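Local structure of VAL-1 (Chlorella virus, 3GNE) at residues A72-D86 with K229-Y243. The protein probably cleaves alginate by beta-elimination, as a viral alginate lyase of polysaccharide lyase family 14. Residues are numbered along the deposited sequence; the frame is centred on the assembly and turned at random. Where two conformers were deposited one is given.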
loop_
_atom_site.group_PDB
_atom_site.type_symbol
_atom_site.label_atom_id
_atom_site.label_comp_id
_atom_site.label_asym_id
_atom_site.label_seq_id
_atom_site.Cartn_x
_atom_site.Cartn_y
_atom_site.Cartn_z
ATOM N N ALA A 72 -7.333 -13.405 3.815
ATOM C CA ALA A 72 -6.873 -12.440 4.849
ATOM C C ALA A 72 -5.373 -12.463 4.832
ATOM O O ALA A 72 -4.780 -13.544 4.971
ATOM C CB ALA A 72 -7.419 -12.850 6.223
ATOM N N ILE A 73 -4.744 -11.290 4.676
ATOM C CA ILE A 73 -3.302 -11.262 4.663
ATOM C C ILE A 73 -2.818 -9.886 5.095
ATOM O O ILE A 73 -3.563 -8.897 4.918
ATOM C CB ILE A 73 -2.811 -11.594 3.229
ATOM C CG1 ILE A 73 -1.390 -12.150 3.214
ATOM C CG2 ILE A 73 -2.931 -10.396 2.290
ATOM C CD1 ILE A 73 -1.243 -13.481 3.907
ATOM N N THR A 74 -1.591 -9.846 5.576
ATOM C CA THR A 74 -0.947 -8.580 5.942
ATOM C C THR A 74 0.357 -8.457 5.164
ATOM O O THR A 74 1.068 -9.439 4.946
ATOM C CB THR A 74 -0.733 -8.587 7.458
ATOM O OG1 THR A 74 -2.064 -8.517 8.018
ATOM C CG2 THR A 74 0.088 -7.385 7.901
ATOM N N PHE A 75 0.643 -7.231 4.724
ATOM C CA PHE A 75 1.959 -6.936 4.184
ATOM C C PHE A 75 2.594 -5.860 5.062
ATOM O O PHE A 75 1.888 -5.003 5.658
ATOM C CB PHE A 75 1.863 -6.442 2.720
ATOM C CG PHE A 75 1.623 -7.662 1.802
ATOM C CD1 PHE A 75 2.709 -8.404 1.371
ATOM C CD2 PHE A 75 0.340 -8.012 1.424
ATOM C CE1 PHE A 75 2.533 -9.549 0.591
ATOM C CE2 PHE A 75 0.121 -9.128 0.617
ATOM C CZ PHE A 75 1.232 -9.822 0.182
ATOM N N ALA A 76 3.904 -5.933 5.154
ATOM C CA ALA A 76 4.624 -5.038 6.075
ATOM C C ALA A 76 5.955 -4.640 5.441
ATOM O O ALA A 76 6.486 -5.365 4.586
ATOM C CB ALA A 76 4.859 -5.750 7.394
ATOM N N TRP A 77 6.461 -3.496 5.827
ATOM C CA TRP A 77 7.750 -3.005 5.318
ATOM C C TRP A 77 8.240 -1.948 6.292
ATOM O O TRP A 77 7.473 -1.519 7.181
ATOM C CB TRP A 77 7.666 -2.401 3.898
ATOM C CG TRP A 77 6.599 -1.347 3.784
ATOM C CD1 TRP A 77 6.748 0.005 3.989
ATOM C CD2 TRP A 77 5.219 -1.534 3.460
ATOM N NE1 TRP A 77 5.539 0.664 3.800
ATOM C CE2 TRP A 77 4.584 -0.268 3.475
ATOM C CE3 TRP A 77 4.443 -2.686 3.144
ATOM C CZ2 TRP A 77 3.221 -0.087 3.195
ATOM C CZ3 TRP A 77 3.085 -2.487 2.864
ATOM C CH2 TRP A 77 2.494 -1.232 2.892
ATOM N N GLU A 78 9.489 -1.565 6.127
ATOM C CA GLU A 78 10.040 -0.487 6.952
ATOM C C GLU A 78 10.530 0.620 6.062
ATOM O O GLU A 78 11.014 0.359 4.952
ATOM C CB GLU A 78 11.224 -1.004 7.807
ATOM C CG GLU A 78 10.678 -2.141 8.728
ATOM C CD GLU A 78 11.806 -2.778 9.499
ATOM O OE1 GLU A 78 12.855 -2.143 9.682
ATOM O OE2 GLU A 78 11.677 -3.905 9.994
ATOM N N VAL A 79 10.404 1.870 6.522
ATOM C CA VAL A 79 10.887 3.006 5.697
ATOM C C VAL A 79 11.637 4.020 6.538
ATOM O O VAL A 79 11.276 4.340 7.653
ATOM C CB VAL A 79 9.673 3.645 5.009
ATOM C CG1 VAL A 79 8.684 4.176 6.061
ATOM C CG2 VAL A 79 10.131 4.750 4.055
ATOM N N PHE A 80 12.745 4.482 5.978
ATOM C CA PHE A 80 13.631 5.464 6.588
ATOM C C PHE A 80 13.578 6.754 5.746
ATOM O O PHE A 80 13.908 6.720 4.549
ATOM C CB PHE A 80 15.026 4.884 6.607
ATOM C CG PHE A 80 16.085 5.663 7.380
ATOM C CD1 PHE A 80 16.546 5.140 8.594
ATOM C CD2 PHE A 80 16.647 6.846 6.954
ATOM C CE1 PHE A 80 17.547 5.789 9.282
ATOM C CE2 PHE A 80 17.650 7.510 7.638
ATOM C CZ PHE A 80 18.119 6.988 8.823
ATOM N N TYR A 81 13.159 7.819 6.404
ATOM C CA TYR A 81 13.108 9.177 5.835
ATOM C C TYR A 81 14.251 9.988 6.444
ATOM O O TYR A 81 14.107 10.347 7.633
ATOM C CB TYR A 81 11.772 9.824 6.178
ATOM C CG TYR A 81 10.626 9.164 5.402
ATOM C CD1 TYR A 81 10.539 9.452 4.022
ATOM C CD2 TYR A 81 9.678 8.340 5.998
ATOM C CE1 TYR A 81 9.483 8.868 3.297
ATOM C CE2 TYR A 81 8.650 7.760 5.250
ATOM C CZ TYR A 81 8.580 8.052 3.904
ATOM O OH TYR A 81 7.575 7.488 3.118
ATOM N N PRO A 82 15.302 10.277 5.708
ATOM C CA PRO A 82 16.353 11.103 6.286
ATOM C C PRO A 82 15.805 12.451 6.711
ATOM O O PRO A 82 14.912 12.992 6.056
ATOM C CB PRO A 82 17.337 11.276 5.124
ATOM C CG PRO A 82 17.123 10.042 4.267
ATOM C CD PRO A 82 15.604 9.842 4.341
ATOM N N LYS A 83 16.372 13.023 7.770
ATOM C CA LYS A 83 16.035 14.362 8.200
ATOM C C LYS A 83 15.938 15.353 7.049
ATOM O O LYS A 83 16.870 15.330 6.218
ATOM C CB LYS A 83 17.101 14.801 9.228
ATOM C CG LYS A 83 16.732 16.082 9.995
ATOM C CD LYS A 83 17.916 16.621 10.754
ATOM C CE LYS A 83 17.630 17.829 11.636
ATOM N NZ LYS A 83 18.821 18.031 12.568
ATOM N N GLY A 84 14.864 16.164 6.989
ATOM C CA GLY A 84 14.777 17.140 5.888
ATOM C C GLY A 84 13.893 16.636 4.763
ATOM O O GLY A 84 13.528 17.441 3.916
ATOM N N PHE A 85 13.511 15.334 4.780
ATOM C CA PHE A 85 12.610 14.894 3.723
ATOM C C PHE A 85 11.341 15.705 3.779
ATOM O O PHE A 85 10.797 15.953 4.877
ATOM C CB PHE A 85 12.345 13.371 3.967
ATOM C CG PHE A 85 11.547 12.727 2.849
ATOM C CD1 PHE A 85 12.235 12.063 1.838
ATOM C CD2 PHE A 85 10.153 12.751 2.818
ATOM C CE1 PHE A 85 11.519 11.445 0.796
ATOM C CE2 PHE A 85 9.429 12.148 1.795
ATOM C CZ PHE A 85 10.131 11.481 0.807
ATOM N N ASP A 86 10.837 16.125 2.641
ATOM C CA ASP A 86 9.622 16.932 2.610
ATOM C C ASP A 86 8.467 16.044 2.158
ATOM O O ASP A 86 8.421 15.618 0.991
ATOM C CB ASP A 86 9.855 18.142 1.670
ATOM C CG ASP A 86 8.710 19.128 1.659
ATOM O OD1 ASP A 86 7.545 18.748 1.994
ATOM O OD2 ASP A 86 8.944 20.325 1.262
ATOM N N LYS A 229 11.153 18.600 -4.112
ATOM C CA LYS A 229 12.605 18.665 -4.322
ATOM C C LYS A 229 13.080 17.268 -4.676
ATOM O O LYS A 229 12.409 16.240 -4.450
ATOM C CB LYS A 229 13.317 19.222 -3.077
ATOM C CG LYS A 229 13.180 18.310 -1.850
ATOM C CD LYS A 229 14.091 18.878 -0.731
ATOM C CE LYS A 229 13.801 18.114 0.569
ATOM N NZ LYS A 229 14.592 18.661 1.742
ATOM N N ASN A 230 14.311 17.153 -5.160
ATOM C CA ASN A 230 14.941 15.849 -5.305
ATOM C C ASN A 230 15.229 15.294 -3.921
ATOM O O ASN A 230 15.864 15.988 -3.124
ATOM C CB ASN A 230 16.281 15.961 -6.037
ATOM C CG ASN A 230 16.205 16.405 -7.469
ATOM O OD1 ASN A 230 15.196 16.253 -8.150
ATOM N ND2 ASN A 230 17.327 17.007 -7.898
ATOM N N GLN A 231 14.754 14.114 -3.639
ATOM C CA GLN A 231 14.962 13.522 -2.266
ATOM C C GLN A 231 14.822 12.024 -2.357
ATOM O O GLN A 231 14.346 11.501 -3.371
ATOM C CB GLN A 231 14.043 14.140 -1.228
ATOM C CG GLN A 231 12.572 14.145 -1.679
ATOM C CD GLN A 231 11.708 14.909 -0.706
ATOM O OE1 GLN A 231 12.148 15.211 0.422
ATOM N NE2 GLN A 231 10.462 15.206 -1.122
ATOM N N VAL A 232 15.289 11.326 -1.334
ATOM C CA VAL A 232 15.233 9.875 -1.278
ATOM C C VAL A 232 14.693 9.377 0.040
ATOM O O VAL A 232 14.779 10.050 1.070
ATOM C CB VAL A 232 16.609 9.225 -1.508
ATOM C CG1 VAL A 232 17.288 9.795 -2.760
ATOM C CG2 VAL A 232 17.515 9.419 -0.319
ATOM N N ALA A 233 14.139 8.181 0.012
ATOM C CA ALA A 233 13.762 7.429 1.190
ATOM C C ALA A 233 14.241 6.003 0.975
ATOM O O ALA A 233 14.467 5.588 -0.169
ATOM C CB ALA A 233 12.264 7.486 1.440
ATOM N N TYR A 234 14.338 5.240 2.055
ATOM C CA TYR A 234 14.781 3.860 1.909
ATOM C C TYR A 234 13.720 2.892 2.432
ATOM O O TYR A 234 13.184 3.096 3.519
ATOM C CB TYR A 234 16.089 3.612 2.673
ATOM C CG TYR A 234 17.190 4.569 2.299
ATOM C CD1 TYR A 234 18.078 4.276 1.266
ATOM C CD2 TYR A 234 17.334 5.778 2.997
ATOM C CE1 TYR A 234 19.090 5.172 0.918
ATOM C CE2 TYR A 234 18.341 6.651 2.663
ATOM C CZ TYR A 234 19.215 6.344 1.634
ATOM O OH TYR A 234 20.226 7.263 1.341
ATOM N N PHE A 235 13.443 1.847 1.675
ATOM C CA PHE A 235 12.472 0.842 2.074
ATOM C C PHE A 235 13.167 -0.503 2.242
ATOM O O PHE A 235 14.062 -0.861 1.494
ATOM C CB PHE A 235 11.381 0.703 0.947
ATOM C CG PHE A 235 10.461 1.918 0.902
ATOM C CD1 PHE A 235 9.315 1.997 1.661
ATOM C CD2 PHE A 235 10.796 2.983 0.050
ATOM C CE1 PHE A 235 8.469 3.111 1.593
ATOM C CE2 PHE A 235 9.965 4.101 -0.028
ATOM C CZ PHE A 235 8.799 4.180 0.748
ATOM N N THR A 236 12.727 -1.258 3.235
ATOM C CA THR A 236 13.387 -2.552 3.481
ATOM C C THR A 236 12.435 -3.496 4.157
ATOM O O THR A 236 11.388 -3.099 4.645
ATOM C CB THR A 236 14.667 -2.324 4.342
ATOM O OG1 THR A 236 15.469 -3.514 4.325
ATOM C CG2 THR A 236 14.296 -1.935 5.788
ATOM N N ASN A 237 12.837 -4.772 4.226
ATOM C CA ASN A 237 12.168 -5.767 5.038
ATOM C C ASN A 237 10.698 -5.907 4.647
ATOM O O ASN A 237 9.803 -5.837 5.507
ATOM C CB ASN A 237 12.297 -5.446 6.547
ATOM C CG ASN A 237 12.099 -6.714 7.353
ATOM O OD1 ASN A 237 12.247 -7.836 6.871
ATOM N ND2 ASN A 237 11.734 -6.524 8.641
ATOM N N PHE A 238 10.441 -6.111 3.378
ATOM C CA PHE A 238 9.078 -6.372 2.911
ATOM C C PHE A 238 8.673 -7.779 3.332
ATOM O O PHE A 238 9.366 -8.751 3.019
ATOM C CB PHE A 238 9.036 -6.296 1.370
ATOM C CG PHE A 238 9.181 -4.878 0.851
ATOM C CD1 PHE A 238 8.043 -4.117 0.610
ATOM C CD2 PHE A 238 10.416 -4.308 0.590
ATOM C CE1 PHE A 238 8.195 -2.807 0.069
ATOM C CE2 PHE A 238 10.583 -3.042 0.083
ATOM C CZ PHE A 238 9.445 -2.283 -0.164
ATOM N N GLN A 239 7.575 -7.914 4.073
ATOM C CA GLN A 239 7.108 -9.164 4.614
ATOM C C GLN A 239 5.641 -9.389 4.273
ATOM O O GLN A 239 4.855 -8.463 4.189
ATOM C CB GLN A 239 7.248 -9.168 6.163
ATOM C CG GLN A 239 8.705 -9.054 6.586
ATOM C CD GLN A 239 8.856 -8.976 8.083
ATOM O OE1 GLN A 239 8.062 -8.244 8.685
ATOM N NE2 GLN A 239 9.807 -9.657 8.699
ATOM N N MET A 240 5.360 -10.690 4.119
ATOM C CA MET A 240 3.980 -11.141 4.008
ATOM C C MET A 240 3.652 -11.834 5.331
ATOM O O MET A 240 4.421 -12.745 5.713
ATOM C CB MET A 240 3.755 -12.075 2.823
ATOM C CG MET A 240 2.274 -12.370 2.628
ATOM S SD MET A 240 1.883 -13.400 1.204
ATOM C CE MET A 240 2.742 -14.979 1.639
ATOM N N LYS A 241 2.594 -11.438 6.005
ATOM C CA LYS A 241 2.331 -11.907 7.369
ATOM C C LYS A 241 0.908 -12.424 7.493
ATOM O O LYS A 241 0.052 -11.996 6.717
ATOM C CB LYS A 241 2.546 -10.762 8.377
ATOM C CG LYS A 241 3.988 -10.208 8.333
ATOM C CD LYS A 241 4.192 -9.046 9.321
ATOM C CE LYS A 241 4.011 -9.529 10.749
ATOM N NZ LYS A 241 4.329 -8.435 11.727
ATOM N N LYS A 242 0.717 -13.272 8.488
ATOM C CA LYS A 242 -0.674 -13.671 8.785
ATOM C C LYS A 242 -1.485 -12.451 9.175
ATOM O O LYS A 242 -1.006 -11.522 9.872
ATOM C CB LYS A 242 -0.550 -14.725 9.885
ATOM C CG LYS A 242 -0.016 -16.047 9.257
ATOM C CD LYS A 242 0.524 -17.015 10.277
ATOM C CE LYS A 242 1.465 -18.099 9.771
ATOM N NZ LYS A 242 2.726 -17.544 9.190
ATOM N N TYR A 243 -2.758 -12.427 8.787
ATOM C CA TYR A 243 -3.683 -11.399 9.317
ATOM C C TYR A 243 -3.913 -11.683 10.814
ATOM O O TYR A 243 -4.374 -12.760 11.158
ATOM C CB TYR A 243 -4.997 -11.432 8.543
ATOM C CG TYR A 243 -5.897 -10.292 8.912
ATOM C CD1 TYR A 243 -5.872 -9.108 8.212
ATOM C CD2 TYR A 243 -6.824 -10.427 9.930
ATOM C CE1 TYR A 243 -6.703 -8.057 8.523
ATOM C CE2 TYR A 243 -7.672 -9.373 10.286
ATOM C CZ TYR A 243 -7.602 -8.206 9.568
ATOM O OH TYR A 243 -8.424 -7.167 9.913
HETATM O O HOH W 1 -3.739 -14.682 7.186
HETATM O O HOH W 2 16.586 16.169 3.161
#
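Val-79 lays CG2 over one face of the Phe-235 ring, 3.7 Å from its centroid, while Trp-77 CD1 meets that ring's edge in plane. Beta-branched valine holds its methyl close to the backbone, where it can rest against an aromatic face; CG2 gets there by standing anti to the backbone N. Trp-77 CB likewise sits over one face of the Phe-238 ring, toward its rim, and Met-240, flexible and polarisable, runs beside Phe-75, CG 3.5 Å from CE1. This tightly packed side faces strand 212-221 of the second sheet, as expected in the concanavalin-like beta-sandwich.

The reverse side is more polar and in part open to solvent at Glu-78, Asn-237 and Lys-241. A beta bulge between Ala-76 and Glu-78 accommodates Asn-237, whose ND2 lies 2.9 Å from Glu-78 OE2, a straight bond (168°) arriving from above the carboxylate plane. Lys-241 bends away to a salt bridge with Glu-169.

Beyond the antiparallel ladder, Gln-231 uses both ends of its amide: OE1 accepts from Asp-86 N at 2.7 Å, and NE2 donates to Asp-86 O at 3.0 Å. OE1 also lies over one Phe-85 face, with Tyr-81 CD1 over the opposite one. With its N and O both taken by one amide, the Asp-86 backbone is probably held in position and in turn, whereas apolar packing joins the sheets.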